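Side-chain contacts in orphan protein TM0875 (Thermotoga maritima, PDB 1O22), which is of unknown function but adopts a fold that was new when its structure was solved, a mixed beta-sheet with two helices, here in a two-chain assembly: residues Lys146-Phe149 with Glu150-Trp154; Val51-Glu54 with Leu55-Arg58; Leu108-Gly112 with Asp113-Leu117; Glu139-Glu142 with Glu143-Tyr147. All blocks are in the same frame, centred on the assembly; numbering follows the deposited sequence. Where two conformers were deposited one is given.

Contact 1. Residues Lys146-Phe149 with Glu150-Trp154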
loop_
_atom_site.group_PDB
_atom_site.type_symbol
_atom_site.label_atom_id
_atom_site.label_comp_id
_atom_site.label_asym_id
_atom_site.label_seq_id
_atom_site.Cartn_x
_atom_site.Cartn_y
_atom_site.Cartn_z
ATOM N N LYS A 146 4.308 1.923 -20.696
ATOM C CA LYS A 146 4.231 0.788 -21.615
ATOM C C LYS A 146 4.201 -0.519 -20.841
ATOM O O LYS A 146 3.394 -1.373 -21.134
ATOM C CB LYS A 146 5.417 0.735 -22.557
ATOM C CG LYS A 146 5.309 1.556 -23.788
ATOM C CD LYS A 146 6.599 1.439 -24.611
ATOM C CE LYS A 146 7.586 2.609 -24.404
ATOM N NZ LYS A 146 7.562 3.620 -25.532
ATOM N N TYR A 147 5.118 -0.674 -19.882
ATOM C CA TYR A 147 5.106 -1.799 -18.967
ATOM C C TYR A 147 3.755 -1.957 -18.267
ATOM O O TYR A 147 3.204 -3.075 -18.210
ATOM C CB TYR A 147 6.214 -1.689 -17.890
ATOM C CG TYR A 147 5.970 -2.607 -16.723
ATOM C CD1 TYR A 147 6.327 -3.970 -16.788
ATOM C CD2 TYR A 147 5.357 -2.149 -15.568
ATOM C CE1 TYR A 147 6.084 -4.828 -15.728
ATOM C CE2 TYR A 147 5.095 -3.000 -14.517
ATOM C CZ TYR A 147 5.481 -4.330 -14.583
ATOM O OH TYR A 147 5.220 -5.158 -13.495
ATOM N N PHE A 148 3.243 -0.857 -17.729
ATOM C CA PHE A 148 2.004 -0.858 -16.966
ATOM C C PHE A 148 0.796 -1.332 -17.810
ATOM O O PHE A 148 0.092 -2.258 -17.448
ATOM C CB PHE A 148 1.745 0.533 -16.342
ATOM C CG PHE A 148 0.384 0.650 -15.668
ATOM C CD1 PHE A 148 0.177 0.177 -14.398
ATOM C CD2 PHE A 148 -0.699 1.188 -16.366
ATOM C CE1 PHE A 148 -1.074 0.236 -13.816
ATOM C CE2 PHE A 148 -1.950 1.283 -15.785
ATOM C CZ PHE A 148 -2.151 0.788 -14.519
ATOM N N PHE A 149 0.587 -0.713 -18.954
ATOM C CA PHE A 149 -0.514 -1.110 -19.833
ATOM C C PHE A 149 -0.358 -2.554 -20.287
ATOM O O PHE A 149 -1.302 -3.312 -20.233
ATOM C CB PHE A 149 -0.654 -0.146 -21.033
ATOM C CG PHE A 149 -1.108 1.227 -20.644
ATOM C CD1 PHE A 149 -2.187 1.397 -19.807
ATOM C CD2 PHE A 149 -0.415 2.356 -21.062
ATOM C CE1 PHE A 149 -2.593 2.653 -19.432
ATOM C CE2 PHE A 149 -0.830 3.605 -20.675
ATOM C CZ PHE A 149 -1.908 3.748 -19.866
ATOM N N GLU A 150 0.839 -2.945 -20.697
ATOM C CA GLU A 150 1.053 -4.322 -21.131
ATOM C C GLU A 150 0.798 -5.341 -19.998
ATOM O O GLU A 150 0.216 -6.407 -20.237
ATOM C CB GLU A 150 2.434 -4.494 -21.742
ATOM C CG GLU A 150 2.584 -3.756 -23.069
ATOM C CD GLU A 150 4.025 -3.689 -23.576
ATOM O OE1 GLU A 150 4.921 -4.278 -22.927
ATOM O OE2 GLU A 150 4.262 -3.045 -24.630
ATOM N N SER A 151 1.163 -4.987 -18.775
ATOM C CA SER A 151 0.889 -5.808 -17.593
ATOM C C SER A 151 -0.615 -6.047 -17.349
ATOM O O SER A 151 -1.006 -7.058 -16.733
ATOM C CB SER A 151 1.549 -5.215 -16.319
ATOM O OG SER A 151 0.840 -4.085 -15.766
ATOM N N LYS A 152 -1.445 -5.110 -17.798
ATOM C CA LYS A 152 -2.890 -5.198 -17.618
ATOM C C LYS A 152 -3.581 -5.841 -18.801
ATOM O O LYS A 152 -4.776 -6.124 -18.736
ATOM C CB LYS A 152 -3.494 -3.805 -17.390
ATOM C CG LYS A 152 -3.006 -3.121 -16.136
ATOM C CD LYS A 152 -3.454 -3.849 -14.881
ATOM C CE LYS A 152 -2.925 -3.122 -13.701
ATOM N NZ LYS A 152 -3.366 -3.653 -12.406
ATOM N N GLY A 153 -2.846 -6.007 -19.892
ATOM C CA GLY A 153 -3.373 -6.517 -21.130
ATOM C C GLY A 153 -4.049 -5.450 -21.943
ATOM O O GLY A 153 -4.910 -5.754 -22.693
ATOM N N TRP A 154 -3.665 -4.190 -21.791
ATOM C CA TRP A 154 -4.325 -3.098 -22.495
ATOM C C TRP A 154 -3.377 -2.545 -23.526
ATOM O O TRP A 154 -2.195 -2.675 -23.367
ATOM C CB TRP A 154 -4.742 -1.992 -21.509
ATOM C CG TRP A 154 -5.627 -2.452 -20.419
ATOM C CD1 TRP A 154 -6.497 -3.521 -20.451
ATOM C CD2 TRP A 154 -5.781 -1.859 -19.127
ATOM N NE1 TRP A 154 -7.149 -3.634 -19.246
ATOM C CE2 TRP A 154 -6.719 -2.639 -18.411
ATOM C CE3 TRP A 154 -5.206 -0.752 -18.489
ATOM C CZ2 TRP A 154 -7.109 -2.341 -17.101
ATOM C CZ3 TRP A 154 -5.576 -0.465 -17.176
ATOM C CH2 TRP A 154 -6.514 -1.272 -16.495
#
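Phe149 and Trp154 cross at about a right angle where helix 137-152 ends, each meeting the other at a ring edge: CD1 of Phe149 lies 3.9 Å from CE3 of Trp154. One turn round, the aliphatic chain of Lys152 slants across the ring of Phe148, its CE 3.8 Å from Phe148 CE1, and a bend at chi2 (-66°) brings it there. Lys152 CB also lies over the centre of one face of the Trp154 ring, so the lysine chain is lodged between two aromatic rings. The backbone closes in a Schellman motif, with Gly153 at positive phi. Phe149 O accepts two bonds from opposite faces of its carbonyl plane, from Trp154 N at 3.0 Å and from Lys152 N, likewise at 3.0 Å. Ser151 turns its hydroxyl back on the helix, OG donating to Phe148 O at 2.6 Å, while its CB covers one face of the Tyr147 ring. On the sheet side of the helix, Phe149 stacks on Tyr159 of strand 159-165 and Phe148 meets Tyr23 of strand 19-25. Tyr147 OH is hydrogen-bonded to Asp109 of strand 100-111, and Trp154 packs on Glu54 in the loop before strand 56-66.

Contact 2. Residues Val51-Glu54 with Leu55-Arg58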
loop_
_atom_site.group_PDB
_atom_site.type_symbol
_atom_site.label_atom_id
_atom_site.label_comp_id
_atom_site.label_asym_id
_atom_site.label_seq_id
_atom_site.Cartn_x
_atom_site.Cartn_y
_atom_site.Cartn_z
ATOM N N VAL A 51 -12.779 3.529 -9.025
ATOM C CA VAL A 51 -11.991 2.310 -8.862
ATOM C C VAL A 51 -11.148 2.182 -10.135
ATOM O O VAL A 51 -11.653 2.405 -11.218
ATOM C CB VAL A 51 -12.960 1.087 -8.676
ATOM C CG1 VAL A 51 -12.200 -0.220 -8.541
ATOM C CG2 VAL A 51 -13.823 1.311 -7.447
ATOM N N ASN A 52 -9.864 1.893 -10.013
ATOM C CA ASN A 52 -9.003 1.708 -11.182
ATOM C C ASN A 52 -9.579 0.660 -12.115
ATOM O O ASN A 52 -9.994 -0.399 -11.683
ATOM C CB ASN A 52 -7.566 1.347 -10.793
ATOM C CG ASN A 52 -6.759 2.555 -10.308
ATOM O OD1 ASN A 52 -7.313 3.632 -10.061
ATOM N ND2 ASN A 52 -5.454 2.376 -10.167
ATOM N N SER A 53 -9.670 1.003 -13.393
ATOM C CA SER A 53 -10.260 0.124 -14.394
ATOM C C SER A 53 -9.546 0.347 -15.724
ATOM O O SER A 53 -8.646 1.191 -15.843
ATOM C CB SER A 53 -11.766 0.423 -14.562
ATOM O OG SER A 53 -11.975 1.706 -15.157
ATOM N N GLU A 54 -10.000 -0.366 -16.746
ATOM C CA GLU A 54 -9.529 -0.117 -18.098
ATOM C C GLU A 54 -9.903 1.233 -18.651
ATOM O O GLU A 54 -9.310 1.649 -19.653
ATOM C CB GLU A 54 -9.838 -1.297 -19.081
ATOM C CG GLU A 54 -11.149 -1.465 -19.780
ATOM C CD GLU A 54 -11.095 -2.754 -20.624
ATOM O OE1 GLU A 54 -10.411 -2.768 -21.691
ATOM O OE2 GLU A 54 -11.669 -3.772 -20.179
ATOM N N LEU A 55 -10.860 1.926 -18.035
ATOM C CA LEU A 55 -11.299 3.226 -18.533
ATOM C C LEU A 55 -10.546 4.403 -17.949
ATOM O O LEU A 55 -10.404 5.406 -18.601
ATOM C CB LEU A 55 -12.800 3.436 -18.296
ATOM C CG LEU A 55 -13.673 2.336 -18.887
ATOM C CD1 LEU A 55 -15.123 2.565 -18.476
ATOM C CD2 LEU A 55 -13.526 2.303 -20.423
ATOM N N ILE A 56 -10.132 4.270 -16.692
ATOM C CA ILE A 56 -9.624 5.364 -15.907
ATOM C C ILE A 56 -8.937 4.783 -14.653
ATOM O O ILE A 56 -9.351 3.754 -14.116
ATOM C CB ILE A 56 -10.788 6.354 -15.503
ATOM C CG1 ILE A 56 -10.205 7.574 -14.784
ATOM C CG2 ILE A 56 -11.872 5.649 -14.644
ATOM C CD1 ILE A 56 -11.092 8.823 -14.781
ATOM N N GLY A 57 -7.919 5.480 -14.176
ATOM C CA GLY A 57 -7.320 5.128 -12.918
ATOM C C GLY A 57 -6.275 6.094 -12.434
ATOM O O GLY A 57 -5.880 7.022 -13.119
ATOM N N ARG A 58 -5.814 5.827 -11.223
ATOM C CA ARG A 58 -4.743 6.592 -10.583
ATOM C C ARG A 58 -3.700 5.644 -9.997
ATOM O O ARG A 58 -4.040 4.678 -9.290
ATOM C CB ARG A 58 -5.307 7.439 -9.461
ATOM C CG ARG A 58 -4.279 8.303 -8.738
ATOM C CD ARG A 58 -4.929 9.293 -7.777
ATOM N NE ARG A 58 -5.525 8.599 -6.658
ATOM C CZ ARG A 58 -6.017 9.190 -5.574
ATOM N NH1 ARG A 58 -5.973 10.513 -5.431
ATOM N NH2 ARG A 58 -6.546 8.443 -4.609
#
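Leu55 meets Ser53 at the start of a tight reversal, its N donating to Ser53 OG at 3.1 Å. The serine hydroxyl stands between its own backbone N and carbonyl carbon (chi1 68°), which turns OG toward the chain that follows; Leu55 CB packs against the same oxygen at 3.7 Å. Ile56 directs its side chain away, yet its carbonyl oxygen closes the turn by accepting from Ser53 N at 2.9 Å, nearly along the C=O axis. Asn52 CA touches this oxygen too, in a CA-H...O contact of 3.6 Å. Gly57 CA lies off one face of the Asn52 amide, on its OD1 side, 3.2 Å from that oxygen, and a CB in that place would clash with Asn52 CG. Arg58 is gripped at both ends of its backbone by that one amide: its N donates to Asn52 OD1 at 2.9 Å, and its O accepts from Asn52 ND2 at 2.8 Å. The acceptor lies in the amide plane of Asn52, but ND2 stands above the carbonyl plane of Arg58. With an alanine in place of Asn52 both bonds go, which is likely to leave the Arg58 N-H without this mate and the loop less firmly tied to strand 56-66. Strand 19-25 flanks this strand, and Val51, Leu55 and Ile56 also reach the second subunit. The chemistry is thus almost wholly polar: an asparagine side chain imitates a neighbouring strand, offering one donor and one acceptor to the backbone where strand 56-66 begins.

Contact 3. Residues Leu108-Gly112 with Asp113-Leu117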
loop_
_atom_site.group_PDB
_atom_site.type_symbol
_atom_site.label_atom_id
_atom_site.label_comp_id
_atom_site.label_asym_id
_atom_site.label_seq_id
_atom_site.Cartn_x
_atom_site.Cartn_y
_atom_site.Cartn_z
ATOM N N LEU A 108 10.974 -8.767 -8.001
ATOM C CA LEU A 108 10.702 -7.601 -8.834
ATOM C C LEU A 108 10.520 -8.059 -10.279
ATOM O O LEU A 108 11.251 -8.925 -10.730
ATOM C CB LEU A 108 11.853 -6.587 -8.734
ATOM C CG LEU A 108 11.758 -5.697 -7.480
ATOM C CD1 LEU A 108 12.143 -6.403 -6.257
ATOM C CD2 LEU A 108 12.614 -4.461 -7.694
ATOM N N ASP A 109 9.586 -7.470 -11.016
ATOM C CA ASP A 109 9.550 -7.672 -12.463
ATOM C C ASP A 109 10.694 -6.922 -13.182
ATOM O O ASP A 109 11.218 -5.951 -12.665
ATOM C CB ASP A 109 8.244 -7.143 -13.047
ATOM C CG ASP A 109 7.031 -7.959 -12.660
ATOM O OD1 ASP A 109 7.159 -9.143 -12.267
ATOM O OD2 ASP A 109 5.880 -7.472 -12.767
ATOM N N SER A 110 11.035 -7.385 -14.380
ATOM C CA SER A 110 12.057 -6.803 -15.240
ATOM C C SER A 110 11.402 -6.200 -16.469
ATOM O O SER A 110 10.570 -6.848 -17.069
ATOM C CB SER A 110 13.008 -7.875 -15.731
ATOM O OG SER A 110 13.726 -8.432 -14.661
ATOM N N TYR A 111 11.734 -4.961 -16.819
ATOM C CA TYR A 111 11.279 -4.384 -18.104
ATOM C C TYR A 111 12.445 -3.592 -18.670
ATOM O O TYR A 111 12.763 -2.536 -18.162
ATOM C CB TYR A 111 10.029 -3.508 -17.925
ATOM C CG TYR A 111 9.344 -3.136 -19.224
ATOM C CD1 TYR A 111 8.622 -4.085 -19.939
ATOM C CD2 TYR A 111 9.457 -1.865 -19.764
ATOM C CE1 TYR A 111 8.022 -3.768 -21.145
ATOM C CE2 TYR A 111 8.843 -1.532 -20.968
ATOM C CZ TYR A 111 8.125 -2.487 -21.655
ATOM O OH TYR A 111 7.507 -2.181 -22.868
ATOM N N GLY A 112 13.120 -4.148 -19.669
ATOM C CA GLY A 112 14.444 -3.665 -20.077
ATOM C C GLY A 112 15.468 -3.730 -18.936
ATOM O O GLY A 112 15.608 -4.758 -18.283
ATOM N N ASP A 113 16.140 -2.615 -18.680
ATOM C CA ASP A 113 17.035 -2.445 -17.509
ATOM C C ASP A 113 16.346 -2.092 -16.197
ATOM O O ASP A 113 16.993 -2.045 -15.123
ATOM C CB ASP A 113 18.045 -1.336 -17.785
ATOM C CG ASP A 113 18.926 -1.639 -18.949
ATOM O OD1 ASP A 113 18.861 -2.787 -19.461
ATOM O OD2 ASP A 113 19.703 -0.787 -19.432
HETATM N N MSE A 114 15.043 -1.846 -16.262
HETATM C CA MSE A 114 14.296 -1.446 -15.079
HETATM C C MSE A 114 13.815 -2.672 -14.293
HETATM O O MSE A 114 13.458 -3.712 -14.876
HETATM C CB MSE A 114 13.194 -0.466 -15.512
HETATM C CG MSE A 114 11.944 -0.347 -14.777
HETATM SE SE MSE A 114 10.702 0.901 -15.874
HETATM C CE MSE A 114 11.851 2.243 -16.515
ATOM N N LYS A 115 13.874 -2.545 -12.965
ATOM C CA LYS A 115 13.202 -3.454 -12.031
ATOM C C LYS A 115 12.029 -2.740 -11.351
ATOM O O LYS A 115 12.111 -1.610 -10.952
ATOM C CB LYS A 115 14.164 -3.976 -10.980
ATOM C CG LYS A 115 15.292 -4.732 -11.515
ATOM C CD LYS A 115 14.889 -5.929 -12.401
ATOM C CE LYS A 115 14.793 -7.183 -11.647
ATOM N NZ LYS A 115 16.150 -7.712 -11.389
ATOM N N ILE A 116 10.937 -3.452 -11.207
ATOM C CA ILE A 116 9.665 -2.856 -10.828
ATOM C C ILE A 116 9.072 -3.691 -9.703
ATOM O O ILE A 116 8.891 -4.910 -9.841
ATOM C CB ILE A 116 8.694 -2.849 -12.028
ATOM C CG1 ILE A 116 9.273 -2.042 -13.190
ATOM C CG2 ILE A 116 7.314 -2.375 -11.597
ATOM C CD1 ILE A 116 9.030 -2.657 -14.462
ATOM N N LEU A 117 8.792 -3.003 -8.611
ATOM C CA LEU A 117 8.093 -3.520 -7.449
ATOM C C LEU A 117 6.681 -2.937 -7.452
ATOM O O LEU A 117 6.499 -1.728 -7.509
ATOM C CB LEU A 117 8.788 -3.056 -6.186
ATOM C CG LEU A 117 8.312 -3.618 -4.848
ATOM C CD1 LEU A 117 8.358 -5.161 -4.787
ATOM C CD2 LEU A 117 9.197 -3.004 -3.774
HETATM O O HOH W 1 15.729 -5.543 -15.913
#
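Leu108 and Lys115 cross at about a right angle in a beta hairpin, strands 100-111 and 114-119 being joined by a type II' turn from Tyr111 to Met114 with Gly112 at positive phi. Leu108 lies across the opposite strand: CD2 rests 3.7 Å from Lys115 CB, CB and CG lie against the carbonyl of Ile116, and CG reaches Leu117 CB at 4.2 Å. Lys115 forms a non-hydrogen-bonded pair with Ser110. Its chain bends at chi2, chi3 and chi4, folding back over the neighbouring strand so that CE lies 3.4 Å from Ser110 OG and CD runs past Asp109 O. The ammonium group finds its partner beyond the hairpin, at Pro73 O. An alanine in its place would remove CD and CE from beside Ser110 OG and is likely to leave Pro73 O without this donor. Ile116 pairs with Asp109 through two backbone bonds, Ile116 N to Asp109 O and Asp109 N to Ile116 O, each 2.9 Å. Its side chain lies on the other face of the sheet, together with Tyr111 and Met114 (a selenomethionine). With CG1 beside the backbone N (chi1 -60°), its CD1 extends to Tyr111 CB at 3.7 Å. This face is covered by helix 137-152, with Tyr147 against Ile116 and Leu140 against Met114. At the turn a water donates to two carbonyl oxygens, lying 2.5 Å from Gly112 O and 3.1 Å from Met114 O.

Contact 4. Residues Glu139-Glu142 with Glu143-Tyr147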
loop_
_atom_site.group_PDB
_atom_site.type_symbol
_atom_site.label_atom_id
_atom_site.label_comp_id
_atom_site.label_asym_id
_atom_site.label_seq_id
_atom_site.Cartn_x
_atom_site.Cartn_y
_atom_site.Cartn_z
ATOM N N GLU A 139 10.935 10.308 -20.350
ATOM C CA GLU A 139 11.374 9.078 -20.983
ATOM C C GLU A 139 11.166 7.865 -20.076
ATOM O O GLU A 139 10.667 6.843 -20.526
ATOM C CB GLU A 139 12.847 9.155 -21.354
ATOM C CG GLU A 139 13.176 10.100 -22.494
ATOM C CD GLU A 139 14.679 10.168 -22.719
ATOM O OE1 GLU A 139 15.343 10.930 -22.009
ATOM O OE2 GLU A 139 15.193 9.430 -23.580
ATOM N N LEU A 140 11.537 8.007 -18.810
ATOM C CA LEU A 140 11.306 6.973 -17.809
ATOM C C LEU A 140 9.835 6.650 -17.610
ATOM O O LEU A 140 9.448 5.491 -17.600
ATOM C CB LEU A 140 11.921 7.336 -16.443
ATOM C CG LEU A 140 13.361 6.946 -16.124
ATOM C CD1 LEU A 140 13.388 5.516 -15.652
ATOM C CD2 LEU A 140 14.276 7.164 -17.334
ATOM N N VAL A 141 9.041 7.668 -17.368
ATOM C CA VAL A 141 7.602 7.488 -17.184
ATOM C C VAL A 141 6.980 6.826 -18.415
ATOM O O VAL A 141 6.155 5.926 -18.263
ATOM C CB VAL A 141 6.875 8.789 -16.822
ATOM C CG1 VAL A 141 5.351 8.583 -16.799
ATOM C CG2 VAL A 141 7.326 9.274 -15.418
ATOM N N GLU A 142 7.382 7.230 -19.614
ATOM C CA GLU A 142 6.778 6.644 -20.801
ATOM C C GLU A 142 7.107 5.160 -20.918
ATOM O O GLU A 142 6.237 4.361 -21.307
ATOM C CB GLU A 142 7.155 7.342 -22.102
ATOM C CG GLU A 142 6.506 6.641 -23.322
ATOM C CD GLU A 142 4.964 6.665 -23.317
ATOM O OE1 GLU A 142 4.287 5.659 -22.890
ATOM O OE2 GLU A 142 4.416 7.708 -23.753
ATOM N N GLU A 143 8.344 4.783 -20.580
ATOM C CA GLU A 143 8.700 3.350 -20.550
ATOM C C GLU A 143 7.886 2.620 -19.494
ATOM O O GLU A 143 7.436 1.514 -19.725
ATOM C CB GLU A 143 10.177 3.121 -20.249
ATOM C CG GLU A 143 11.051 3.047 -21.473
ATOM C CD GLU A 143 11.010 1.679 -22.149
ATOM O OE1 GLU A 143 11.683 0.717 -21.659
ATOM O OE2 GLU A 143 10.317 1.582 -23.190
ATOM N N PHE A 144 7.784 3.201 -18.303
ATOM C CA PHE A 144 7.020 2.581 -17.245
ATOM C C PHE A 144 5.560 2.339 -17.674
ATOM O O PHE A 144 5.003 1.287 -17.364
ATOM C CB PHE A 144 7.043 3.368 -15.942
ATOM C CG PHE A 144 6.058 2.874 -14.972
ATOM C CD1 PHE A 144 6.267 1.679 -14.304
ATOM C CD2 PHE A 144 4.872 3.571 -14.755
ATOM C CE1 PHE A 144 5.319 1.179 -13.422
ATOM C CE2 PHE A 144 3.909 3.062 -13.895
ATOM C CZ PHE A 144 4.140 1.891 -13.206
HETATM N N MSE A 145 4.969 3.311 -18.380
HETATM C CA MSE A 145 3.568 3.243 -18.784
HETATM C C MSE A 145 3.309 2.182 -19.855
HETATM O O MSE A 145 2.252 1.522 -19.827
HETATM C CB MSE A 145 3.015 4.612 -19.164
HETATM C CG MSE A 145 2.863 5.553 -17.971
HETATM SE SE MSE A 145 1.847 4.820 -16.420
HETATM C CE MSE A 145 -0.068 4.966 -17.267
ATOM N N LYS A 146 4.308 1.923 -20.696
ATOM C CA LYS A 146 4.231 0.788 -21.615
ATOM C C LYS A 146 4.201 -0.519 -20.841
ATOM O O LYS A 146 3.394 -1.373 -21.134
ATOM C CB LYS A 146 5.417 0.735 -22.557
ATOM C CG LYS A 146 5.309 1.556 -23.788
ATOM C CD LYS A 146 6.599 1.439 -24.611
ATOM C CE LYS A 146 7.586 2.609 -24.404
ATOM N NZ LYS A 146 7.562 3.620 -25.532
ATOM N N TYR A 147 5.118 -0.674 -19.882
ATOM C CA TYR A 147 5.106 -1.799 -18.967
ATOM C C TYR A 147 3.755 -1.957 -18.267
ATOM O O TYR A 147 3.204 -3.075 -18.210
ATOM C CB TYR A 147 6.214 -1.689 -17.890
ATOM C CG TYR A 147 5.970 -2.607 -16.723
ATOM C CD1 TYR A 147 6.327 -3.970 -16.788
ATOM C CD2 TYR A 147 5.357 -2.149 -15.568
ATOM C CE1 TYR A 147 6.084 -4.828 -15.728
ATOM C CE2 TYR A 147 5.095 -3.000 -14.517
ATOM C CZ TYR A 147 5.481 -4.330 -14.583
ATOM O OH TYR A 147 5.220 -5.158 -13.495
#
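Met145, a selenomethionine, packs back on Val141 one helical turn earlier, the two side chains lying side by side and pointing the same way. Its CB sits 3.5 Å from Val141 O, the oxygen that also accepts the helical bond from Met145 N at 2.9 Å. CG comes closer still to Val141 O, at 3.3 Å, and touches Val141 CG1 at 4.1 Å. Bends at chi2 (-52°) and chi3 (-75°) then curl SE and CE away from the preceding turn, toward the sheet, where the side chain packs on Ile21, Tyr23, Ile59 and Phe161. Phe144 works alongside: its CB rests on the carbonyls of Leu140 and Val141, and the ring, with Val141 O near its edge, meets Tyr123 edge-to-face. Next to Met145 on the helix surface, Glu142 and Lys146 cross at about a right angle; in the conformer given, Glu142 CG is 3.9 Å from Lys146 NZ. Glu142 OE1 and Lys146 NZ stay 4.7 Å apart there, so any attraction between these opposite charges is probably weak. Backbone i to i+4 bonds, such as Phe144 N to Leu140 O, hold the turns together. The pattern is that of an amphipathic alpha-helix laid with its apolar side on a beta-sheet.

Along the chain the order is contact 2, contact 3, contact 4 and contact 1, the last two overlapping at Lys146 and Tyr147 on helix 137-152, with centres about 10 Å apart. Contacts 2 and 3 both reach the same mixed sheet, yet their centres are about 23 Å apart and they do not touch. The helix and the turn that ends it bridge this distance: Tyr147, shared by contacts 1 and 4, reaches Asp109 of contact 3, while Trp154 of contact 1 lies on Ser53 and Glu54 of contact 2. Contacts 2 and 4 stay about 7 Å apart at their nearest atoms. Helix and turn thus tie a hairpin to a distant strand entry, beside which contact 2 also reaches the second subunit.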